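Long-range contacts in hemolysin BL lytic component L1 (Bacillus cereus, PDB 7NMQ), which serves as one lytic component of the haemolysin BL enterotoxin and probably takes part in forming its alpha-helical pore in target-cell membranes: residues I213-V218 with A229-L234; I21-L26 with D360-K364; A205-V209 with L237-I242; H190-V194 with H255-Y259. The contacts are given in a common frame with arbitrary orientation. Where two conformers were deposited one is given. Residue numbers count along the deposited sequence, not the author numbering.

How the contacts relate
The four contacts gather in and around the small head of this ClyA-like toxin, made of helix 203-216, the hairpin 217-222/225-230 and the loop after it: contacts 1 and 3 lie within it, contact 4 pairs the helices on its two sides, and contact 2 sets the C-terminal tail on helix 10-33. Contact 1 lies closest to the rest, its centre about 11 Å from that of contact 2, 12 Å from contact 4 and 14 Å from contact 3, with which it shares helix 203-216. Along the chain 1 nests within 3, 3 within 4, and all within 2. Met-256 and Phe-363 touch contact 1, so the predicted transmembrane region packs against helix 247-272 and the C-terminal tail, consistent with a soluble form.

Contact 1: residues I213-V218 with A229-L234; sequences IGGAVV and AVVGGL
Val-230 lays its CG2 against Ile-213 CG2 at 4.0 Å and Val-217 CG2 at 4.2 Å, while its CG1 comes 3.9 Å from Ala-216 CB. Helical backbone at Ile-213 and Gly-214 gives way to extended backbone at Val-217 and Val-218, which runs antiparallel to Ala-229 and Val-230. Val-217 and Val-230, both t rotamers, form a non-hydrogen-bonded pair (CA-CA 4.5 Å); Val-218 and Ala-229 form the hydrogen-bonded pair, Val-218 N to Ala-229 O and Ala-229 N to Val-218 O both 2.9 Å. This is the open end of the two-stranded beta hairpin 217-222/225-230, its sides here falling in two segments predicted as transmembrane helices. One rung further, Val-231 N donates to Ala-216 O at 2.8 Å, and a type II turn over Val-230 to Gly-233 follows, with positive phi at Gly-232 and Gly-233. Leu-234 (mt) then returns CD2 to within 4.1 Å of Ile-213 CG1. On the other face, Val-218 (m) puts CG1 3.8 Å from Val-231 CG2.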
loop_
_atom_site.group_PDB
_atom_site.type_symbol
_atom_site.label_atom_id
_atom_site.label_comp_id
_atom_site.label_asym_id
_atom_site.label_seq_id
_atom_site.Cartn_x
_atom_site.Cartn_y
_atom_site.Cartn_z
ATOM N N ILE A 213 6.047 11.778 -3.756
ATOM C CA ILE A 213 6.578 10.656 -4.573
ATOM C C ILE A 213 5.591 10.348 -5.676
ATOM O O ILE A 213 6.030 10.243 -6.844
ATOM C CB ILE A 213 6.826 9.425 -3.693
ATOM C CG1 ILE A 213 7.954 9.707 -2.702
ATOM C CG2 ILE A 213 7.105 8.212 -4.604
ATOM C CD1 ILE A 213 8.194 8.605 -1.699
ATOM N N GLY A 214 4.318 10.137 -5.360
ATOM C CA GLY A 214 3.353 9.738 -6.400
ATOM C C GLY A 214 3.353 10.745 -7.530
ATOM O O GLY A 214 3.329 10.321 -8.706
ATOM N N GLY A 215 3.399 12.040 -7.208
ATOM C CA GLY A 215 3.310 13.096 -8.212
ATOM C C GLY A 215 4.548 13.163 -9.091
ATOM O O GLY A 215 4.416 13.735 -10.162
ATOM N N ALA A 216 5.665 12.589 -8.663
ATOM C CA ALA A 216 6.981 12.686 -9.326
ATOM C C ALA A 216 7.334 11.375 -10.017
ATOM O O ALA A 216 8.373 11.360 -10.707
ATOM C CB ALA A 216 8.034 13.098 -8.353
ATOM N N VAL A 217 6.563 10.315 -9.866
ATOM C CA VAL A 217 6.913 9.013 -10.493
ATOM C C VAL A 217 6.776 9.091 -12.000
ATOM O O VAL A 217 5.763 9.567 -12.522
ATOM C CB VAL A 217 6.062 7.856 -9.958
ATOM C CG1 VAL A 217 6.139 6.638 -10.849
ATOM C CG2 VAL A 217 6.495 7.536 -8.551
ATOM N N VAL A 218 7.805 8.585 -12.673
ATOM C CA VAL A 218 7.740 8.306 -14.122
ATOM C C VAL A 218 8.130 6.839 -14.311
ATOM O O VAL A 218 8.917 6.336 -13.519
ATOM C CB VAL A 218 8.651 9.241 -14.926
ATOM C CG1 VAL A 218 8.113 10.657 -14.893
ATOM C CG2 VAL A 218 10.119 9.170 -14.569
ATOM N N ALA A 229 11.075 5.683 -11.650
ATOM C CA ALA A 229 11.985 6.645 -11.018
ATOM C C ALA A 229 11.161 7.792 -10.452
ATOM O O ALA A 229 10.048 8.004 -10.908
ATOM C CB ALA A 229 12.956 7.171 -12.040
ATOM N N VAL A 230 11.715 8.465 -9.453
ATOM C CA VAL A 230 11.020 9.592 -8.785
ATOM C C VAL A 230 11.742 10.880 -9.164
ATOM O O VAL A 230 12.852 11.128 -8.705
ATOM C CB VAL A 230 10.989 9.376 -7.274
ATOM C CG1 VAL A 230 10.285 10.512 -6.600
ATOM C CG2 VAL A 230 10.315 8.043 -6.924
ATOM N N VAL A 231 11.129 11.638 -10.058
ATOM C CA VAL A 231 11.786 12.853 -10.610
ATOM C C VAL A 231 12.104 13.823 -9.483
ATOM O O VAL A 231 11.139 14.274 -8.852
ATOM C CB VAL A 231 10.892 13.510 -11.654
ATOM C CG1 VAL A 231 11.511 14.806 -12.130
ATOM C CG2 VAL A 231 10.593 12.561 -12.804
ATOM N N GLY A 232 13.364 14.195 -9.310
ATOM C CA GLY A 232 13.794 15.140 -8.263
ATOM C C GLY A 232 13.853 14.507 -6.885
ATOM O O GLY A 232 14.053 15.237 -5.894
ATOM N N GLY A 233 13.674 13.200 -6.787
ATOM C CA GLY A 233 13.677 12.510 -5.487
ATOM C C GLY A 233 12.705 13.153 -4.490
ATOM O O GLY A 233 11.536 13.371 -4.823
ATOM N N LEU A 234 13.185 13.456 -3.278
ATOM C CA LEU A 234 12.330 14.036 -2.224
ATOM C C LEU A 234 12.430 15.561 -2.229
ATOM O O LEU A 234 11.951 16.182 -1.261
ATOM C CB LEU A 234 12.766 13.472 -0.867
ATOM C CG LEU A 234 12.659 11.955 -0.738
ATOM C CD1 LEU A 234 12.907 11.476 0.665
ATOM C CD2 LEU A 234 11.314 11.437 -1.199
#

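Contact 2: residues I21-L26 with D360-K364; sequences ILVMDL and DIAFK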
loop_
_atom_site.group_PDB
_atom_site.type_symbol
_atom_site.label_atom_id
_atom_site.label_comp_id
_atom_site.label_asym_id
_atom_site.label_seq_id
_atom_site.Cartn_x
_atom_site.Cartn_y
_atom_site.Cartn_z
ATOM N N ILE A 21 -0.524 1.276 -0.407
ATOM C CA ILE A 21 -1.234 1.721 -1.628
ATOM C C ILE A 21 -0.213 2.327 -2.587
ATOM O O ILE A 21 -0.282 2.023 -3.768
ATOM C CB ILE A 21 -2.367 2.722 -1.296
ATOM C CG1 ILE A 21 -3.507 1.996 -0.590
ATOM C CG2 ILE A 21 -2.882 3.438 -2.513
ATOM C CD1 ILE A 21 -4.514 2.936 0.018
ATOM N N LEU A 22 0.660 3.184 -2.121
ATOM C CA LEU A 22 1.698 3.785 -2.997
ATOM C C LEU A 22 2.534 2.690 -3.662
ATOM O O LEU A 22 2.736 2.748 -4.914
ATOM C CB LEU A 22 2.584 4.736 -2.192
ATOM C CG LEU A 22 3.756 5.320 -2.994
ATOM C CD1 LEU A 22 3.234 6.234 -4.088
ATOM C CD2 LEU A 22 4.690 6.068 -2.065
ATOM N N VAL A 23 2.985 1.721 -2.882
ATOM C CA VAL A 23 3.873 0.659 -3.415
ATOM C C VAL A 23 3.090 -0.172 -4.438
ATOM O O VAL A 23 3.626 -0.458 -5.525
ATOM C CB VAL A 23 4.448 -0.193 -2.289
ATOM C CG1 VAL A 23 5.067 -1.457 -2.819
ATOM C CG2 VAL A 23 5.373 0.655 -1.413
ATOM N N MET A 24 1.851 -0.548 -4.146
ATOM C CA MET A 24 1.034 -1.319 -5.105
ATOM C C MET A 24 0.804 -0.502 -6.357
ATOM O O MET A 24 0.868 -1.089 -7.471
ATOM C CB MET A 24 -0.333 -1.675 -4.552
ATOM C CG MET A 24 -0.269 -2.689 -3.499
ATOM S SD MET A 24 0.276 -4.305 -4.018
ATOM C CE MET A 24 -0.960 -4.778 -5.218
ATOM N N ASP A 25 0.519 0.792 -6.221
ATOM C CA ASP A 25 0.289 1.623 -7.430
ATOM C C ASP A 25 1.535 1.584 -8.325
ATOM O O ASP A 25 1.394 1.451 -9.531
ATOM C CB ASP A 25 -0.046 3.064 -7.070
ATOM C CG ASP A 25 -1.491 3.327 -6.664
ATOM O OD1 ASP A 25 -2.355 2.444 -6.844
ATOM O OD2 ASP A 25 -1.730 4.451 -6.169
ATOM N N LEU A 26 2.720 1.759 -7.744
ATOM C CA LEU A 26 3.992 1.764 -8.509
ATOM C C LEU A 26 4.143 0.433 -9.252
ATOM O O LEU A 26 4.359 0.430 -10.470
ATOM C CB LEU A 26 5.201 1.975 -7.595
ATOM C CG LEU A 26 5.491 3.408 -7.159
ATOM C CD1 LEU A 26 6.985 3.672 -7.218
ATOM C CD2 LEU A 26 4.748 4.403 -8.009
ATOM N N ASP A 360 -7.460 8.549 -4.892
ATOM C CA ASP A 360 -6.236 8.126 -5.576
ATOM C C ASP A 360 -5.087 9.056 -5.224
ATOM O O ASP A 360 -5.250 10.283 -5.249
ATOM C CB ASP A 360 -6.412 8.137 -7.087
ATOM C CG ASP A 360 -7.199 6.951 -7.603
ATOM O OD1 ASP A 360 -7.375 5.979 -6.837
ATOM O OD2 ASP A 360 -7.637 7.024 -8.784
ATOM N N ILE A 361 -3.906 8.472 -5.065
ATOM C CA ILE A 361 -2.662 9.269 -5.096
ATOM C C ILE A 361 -2.516 9.856 -6.495
ATOM O O ILE A 361 -2.690 9.133 -7.501
ATOM C CB ILE A 361 -1.469 8.388 -4.721
ATOM C CG1 ILE A 361 -1.657 7.757 -3.337
ATOM C CG2 ILE A 361 -0.174 9.177 -4.837
ATOM C CD1 ILE A 361 -0.802 6.557 -3.155
ATOM N N ALA A 362 -2.230 11.143 -6.600
ATOM C CA ALA A 362 -2.131 11.809 -7.919
ATOM C C ALA A 362 -0.794 11.440 -8.541
ATOM O O ALA A 362 0.234 11.939 -8.082
ATOM C CB ALA A 362 -2.288 13.290 -7.740
ATOM N N PHE A 363 -0.854 10.529 -9.500
ATOM C CA PHE A 363 0.234 10.222 -10.449
ATOM C C PHE A 363 -0.039 10.976 -11.748
ATOM O O PHE A 363 -1.153 11.461 -11.968
ATOM C CB PHE A 363 0.249 8.725 -10.754
ATOM C CG PHE A 363 0.827 7.847 -9.668
ATOM C CD1 PHE A 363 0.145 7.533 -8.508
ATOM C CD2 PHE A 363 2.052 7.248 -9.875
ATOM C CE1 PHE A 363 0.704 6.684 -7.567
ATOM C CE2 PHE A 363 2.597 6.383 -8.953
ATOM C CZ PHE A 363 1.947 6.141 -7.771
ATOM N N LYS A 364 0.958 11.013 -12.615
ATOM C CA LYS A 364 0.790 11.555 -13.984
ATOM C C LYS A 364 -0.232 10.722 -14.761
ATOM O O LYS A 364 -0.220 9.471 -14.620
ATOM C CB LYS A 364 2.163 11.569 -14.642
ATOM C CG LYS A 364 3.055 12.613 -14.005
ATOM C CD LYS A 364 4.534 12.475 -14.246
ATOM C CE LYS A 364 5.298 13.368 -13.292
ATOM N NZ LYS A 364 4.813 14.776 -13.384
HETATM O O HOH W 1 -3.895 5.621 -4.884
HETATM O O HOH W 2 -3.133 6.365 -7.849
#
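The C-terminal tail, irregular once helix 330-357 has ended, runs alongside helix 10-33 here. Ile-361 and Phe-363 face the helix, whereas Ala-362 between them points elsewhere, as expected of an extended backbone. Ile-361 reaches in with CD1, which sits 3.7 Å from Leu-22 CA and 3.8 Å from Ile-21 CG2. Phe-363 lies further along the helix, its CZ 3.9 Å from Leu-22 CD1 and its CE1 3.6 Å from Asp-25 OD2. The result joins the C-terminal tail to the first long helix in the helical bundle of this ClyA-like toxin, 333 residues of sequence lying between the paired segments. Polar contact is carried by water: Asp-25 OD2 accepts from two molecules, water 1 at 2.8 Å and water 2 at 2.9 Å. Water 1 in turn accepts from Ile-361 N at 2.9 Å, and water 2 donates to Ile-361 O at 2.8 Å, so one carboxylate oxygen serves both backbone polar groups of Ile-361. The other oxygen, Asp-25 OD1, is held by Trp-69 through a hydrogen bond and by Lys-74 through a salt bridge, both from helix 45-103. Lys-29 makes a cation-pi contact with Phe-363, whose side chain also touches Val-217 of the hairpin.

Contact 3: residues A205-V209 with L237-I242; sequences AAILV and LGAAGI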
loop_
_atom_site.group_PDB
_atom_site.type_symbol
_atom_site.label_atom_id
_atom_site.label_comp_id
_atom_site.label_asym_id
_atom_site.label_seq_id
_atom_site.Cartn_x
_atom_site.Cartn_y
_atom_site.Cartn_z
ATOM N N ALA A 205 3.000 13.593 8.039
ATOM C CA ALA A 205 4.261 13.558 7.258
ATOM C C ALA A 205 4.145 12.491 6.173
ATOM O O ALA A 205 4.520 12.776 5.036
ATOM C CB ALA A 205 5.455 13.307 8.139
ATOM N N ALA A 206 3.639 11.309 6.525
ATOM C CA ALA A 206 3.499 10.180 5.605
ATOM C C ALA A 206 2.714 10.650 4.372
ATOM O O ALA A 206 3.159 10.330 3.247
ATOM C CB ALA A 206 2.876 8.983 6.256
ATOM N N ILE A 207 1.609 11.377 4.557
ATOM C CA ILE A 207 0.754 11.774 3.405
ATOM C C ILE A 207 1.520 12.760 2.532
ATOM O O ILE A 207 1.337 12.713 1.297
ATOM C CB ILE A 207 -0.590 12.318 3.912
ATOM C CG1 ILE A 207 -1.428 11.233 4.588
ATOM C CG2 ILE A 207 -1.332 13.090 2.855
ATOM C CD1 ILE A 207 -1.630 9.984 3.862
ATOM N N LEU A 208 2.287 13.668 3.127
ATOM C CA LEU A 208 3.052 14.640 2.307
ATOM C C LEU A 208 4.087 13.895 1.457
ATOM O O LEU A 208 4.269 14.247 0.264
ATOM C CB LEU A 208 3.747 15.653 3.199
ATOM C CG LEU A 208 2.816 16.664 3.864
ATOM C CD1 LEU A 208 3.526 17.443 4.962
ATOM C CD2 LEU A 208 2.241 17.611 2.845
ATOM N N VAL A 209 4.722 12.876 2.031
ATOM C CA VAL A 209 5.771 12.106 1.304
ATOM C C VAL A 209 5.093 11.301 0.202
ATOM O O VAL A 209 5.571 11.322 -0.963
ATOM C CB VAL A 209 6.605 11.228 2.229
ATOM C CG1 VAL A 209 7.529 10.342 1.414
ATOM C CG2 VAL A 209 7.334 12.063 3.281
ATOM N N LEU A 237 9.823 18.276 -0.793
ATOM C CA LEU A 237 9.511 18.283 0.651
ATOM C C LEU A 237 10.414 19.246 1.432
ATOM O O LEU A 237 10.340 19.254 2.643
ATOM C CB LEU A 237 9.640 16.860 1.187
ATOM C CG LEU A 237 8.656 15.878 0.561
ATOM C CD1 LEU A 237 9.110 14.448 0.791
ATOM C CD2 LEU A 237 7.255 16.122 1.084
ATOM N N GLY A 238 11.308 19.973 0.783
ATOM C CA GLY A 238 12.281 20.836 1.496
ATOM C C GLY A 238 11.652 21.874 2.415
ATOM O O GLY A 238 12.303 22.211 3.416
ATOM N N ALA A 239 10.459 22.393 2.113
ATOM C CA ALA A 239 9.780 23.399 2.965
ATOM C C ALA A 239 8.562 22.814 3.686
ATOM O O ALA A 239 7.758 23.617 4.215
ATOM C CB ALA A 239 9.355 24.580 2.148
ATOM N N ALA A 240 8.392 21.494 3.696
ATOM C CA ALA A 240 7.146 20.837 4.146
ATOM C C ALA A 240 7.071 20.763 5.675
ATOM O O ALA A 240 6.017 20.308 6.165
ATOM C CB ALA A 240 7.073 19.460 3.563
ATOM N N GLY A 241 8.139 21.116 6.396
ATOM C CA GLY A 241 8.154 21.115 7.871
ATOM C C GLY A 241 8.180 19.710 8.444
ATOM O O GLY A 241 7.731 19.543 9.585
ATOM N N ILE A 242 8.728 18.740 7.702
ATOM C CA ILE A 242 8.797 17.318 8.151
ATOM C C ILE A 242 10.257 16.899 8.344
ATOM O O ILE A 242 10.511 15.701 8.496
ATOM C CB ILE A 242 8.059 16.369 7.190
ATOM C CG1 ILE A 242 8.683 16.336 5.798
ATOM C CG2 ILE A 242 6.587 16.714 7.149
ATOM C CD1 ILE A 242 8.132 15.250 4.932
#
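Leu-208 and Ile-242 interdigitate where the loop leading to helix 247-272 folds back over helix 203-216. Leu-208 takes the mt rotamer, reaching to the loop so that CD1 lies 3.8 Å from Ile-242 CG2 and 4.3 Å from Ala-240 CB. Ile-242 is pt: with chi1 near +64° its two branches spread over the helix, CG2 meeting Ala-205 CB at 3.7 Å and CD1 reaching CG2 of Val-209, a t rotamer, at 3.7 Å. Leu-237, another mt leucine, spans Leu-208 and Val-209, with CD1 3.9 Å from Val-209 CG2 and CD2 4.1 Å from Leu-208 CB; the same CD2 is 3.6 Å from Leu-208 O. A type I turn from Leu-237 to Ala-240, closed by Ala-240 N to Leu-237 O at 3.1 Å, and Gly-241 with positive phi curl the loop so that Leu-237, Ala-240 and Ile-242 all point at the helix. Trp-197 of helix 173-200 touches both Val-209 and Ile-242. Both segments are predicted to be transmembrane, and the side chains that meet are wholly aliphatic, joined by van der Waals packing without directional bonds, which is consistent with a region able to rearrange on entering a membrane.

Contact 4: residues H190-V194 with H255-Y259; sequences HFDDV and HMDSY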
loop_
_atom_site.group_PDB
_atom_site.type_symbol
_atom_site.label_atom_id
_atom_site.label_comp_id
_atom_site.label_asym_id
_atom_site.label_seq_id
_atom_site.Cartn_x
_atom_site.Cartn_y
_atom_site.Cartn_z
ATOM N N HIS A 190 15.977 0.354 -0.325
ATOM C CA HIS A 190 16.084 1.828 -0.315
ATOM C C HIS A 190 14.686 2.444 -0.213
ATOM O O HIS A 190 14.493 3.389 0.563
ATOM C CB HIS A 190 16.808 2.385 -1.540
ATOM C CG HIS A 190 18.278 2.154 -1.530
ATOM N ND1 HIS A 190 19.114 2.651 -0.538
ATOM C CD2 HIS A 190 19.082 1.526 -2.439
ATOM C CE1 HIS A 190 20.370 2.310 -0.844
ATOM N NE2 HIS A 190 20.366 1.596 -2.011
ATOM N N PHE A 191 13.734 1.970 -1.007
ATOM C CA PHE A 191 12.370 2.551 -1.017
ATOM C C PHE A 191 11.710 2.274 0.326
ATOM O O PHE A 191 11.017 3.149 0.907
ATOM C CB PHE A 191 11.553 1.952 -2.155
ATOM C CG PHE A 191 10.364 2.790 -2.504
ATOM C CD1 PHE A 191 10.539 3.837 -3.398
ATOM C CD2 PHE A 191 9.104 2.570 -1.994
ATOM C CE1 PHE A 191 9.476 4.628 -3.785
ATOM C CE2 PHE A 191 8.055 3.382 -2.387
ATOM C CZ PHE A 191 8.239 4.398 -3.261
ATOM N N ASP A 192 11.917 1.077 0.840
ATOM C CA ASP A 192 11.348 0.723 2.169
ATOM C C ASP A 192 11.903 1.662 3.245
ATOM O O ASP A 192 11.169 2.030 4.173
ATOM C CB ASP A 192 11.653 -0.719 2.585
ATOM C CG ASP A 192 10.938 -1.795 1.785
ATOM O OD1 ASP A 192 9.934 -1.458 1.153
ATOM O OD2 ASP A 192 11.380 -2.987 1.871
ATOM N N ASP A 193 13.156 2.065 3.117
ATOM C CA ASP A 193 13.826 2.961 4.080
ATOM C C ASP A 193 13.213 4.354 3.980
ATOM O O ASP A 193 13.022 5.004 5.024
ATOM C CB ASP A 193 15.348 2.961 3.928
ATOM C CG ASP A 193 15.992 1.640 4.352
ATOM O OD1 ASP A 193 15.324 0.820 5.011
ATOM O OD2 ASP A 193 17.210 1.451 4.048
ATOM N N VAL A 194 12.876 4.802 2.774
ATOM C CA VAL A 194 12.197 6.103 2.613
ATOM C C VAL A 194 10.841 5.998 3.314
ATOM O O VAL A 194 10.455 6.941 4.021
ATOM C CB VAL A 194 12.021 6.473 1.120
ATOM C CG1 VAL A 194 11.168 7.715 0.956
ATOM C CG2 VAL A 194 13.396 6.655 0.496
ATOM N N HIS A 255 18.542 7.700 0.245
ATOM C CA HIS A 255 17.945 6.426 -0.164
ATOM C C HIS A 255 17.138 6.640 -1.440
ATOM O O HIS A 255 17.157 5.767 -2.324
ATOM C CB HIS A 255 17.038 5.858 0.932
ATOM C CG HIS A 255 17.781 5.199 2.048
ATOM N ND1 HIS A 255 18.683 4.150 1.820
ATOM C CD2 HIS A 255 17.734 5.399 3.395
ATOM C CE1 HIS A 255 19.144 3.722 3.018
ATOM N NE2 HIS A 255 18.587 4.509 3.997
ATOM N N MET A 256 16.386 7.732 -1.527
ATOM C CA MET A 256 15.588 7.985 -2.748
ATOM C C MET A 256 16.531 8.175 -3.934
ATOM O O MET A 256 16.289 7.577 -5.004
ATOM C CB MET A 256 14.715 9.223 -2.583
ATOM C CG MET A 256 13.825 9.431 -3.774
ATOM S SD MET A 256 12.859 7.943 -4.107
ATOM C CE MET A 256 11.376 8.350 -3.191
ATOM N N ASP A 257 17.630 8.880 -3.723
ATOM C CA ASP A 257 18.624 9.073 -4.819
ATOM C C ASP A 257 19.234 7.719 -5.205
ATOM O O ASP A 257 19.395 7.462 -6.405
ATOM C CB ASP A 257 19.728 10.033 -4.417
ATOM C CG ASP A 257 19.277 11.462 -4.200
ATOM O OD1 ASP A 257 18.166 11.833 -4.668
ATOM O OD2 ASP A 257 20.035 12.177 -3.496
ATOM N N SER A 258 19.449 6.825 -4.251
ATOM C CA SER A 258 20.024 5.506 -4.539
ATOM C C SER A 258 19.013 4.667 -5.314
ATOM O O SER A 258 19.424 3.895 -6.208
ATOM C CB SER A 258 20.457 4.766 -3.327
ATOM O OG SER A 258 21.453 5.453 -2.601
ATOM N N TYR A 259 17.740 4.743 -4.949
ATOM C CA TYR A 259 16.644 4.113 -5.703
ATOM C C TYR A 259 16.708 4.546 -7.165
ATOM O O TYR A 259 16.660 3.700 -8.090
ATOM C CB TYR A 259 15.314 4.493 -5.054
ATOM C CG TYR A 259 14.134 3.939 -5.774
ATOM C CD1 TYR A 259 13.572 4.609 -6.839
ATOM C CD2 TYR A 259 13.571 2.749 -5.371
ATOM C CE1 TYR A 259 12.461 4.106 -7.487
ATOM C CE2 TYR A 259 12.484 2.214 -6.038
ATOM C CZ TYR A 259 11.909 2.897 -7.091
ATOM O OH TYR A 259 10.828 2.376 -7.759
#
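His-255 and His-190 bury the most surface here, and they meet directly: ND1 of His-190 and ND1 of His-255 are 2.8 Å apart in a hydrogen bond in which either ring could be the donor. The rings touch rim to rim, with centroids 5.1 Å apart and planes at 47°, where the two backbones also come closest (His-190 CA to His-255 CA 5.0 Å). Each imidazole is covered on one face by a residue of the partner helix. Ser-258 CB stands 3.4 Å from the centroid of the His-190 ring, and Asp-193 CB 3.6 Å from that of His-255, both CH-pi contacts. The carboxylate of Asp-193 forms its salt bridge with Lys-189, and Ser-258 OG bonds back to Lys-254 O. Phe-191, third in buried area, is covered by Leu-22 and Val-23 of helix 10-33; its CD1 sits 3.7 Å from Tyr-259 CE2, over the tyrosine ring, and Met-256 CE lies 4.2 Å from both Phe-191 CE1 and Val-194 CG1. With local axes 8.4 Å apart and running at 150°, this is near-antiparallel helix packing, in which the helices that lead into and out of the head lie side by side in the ClyA-like fold.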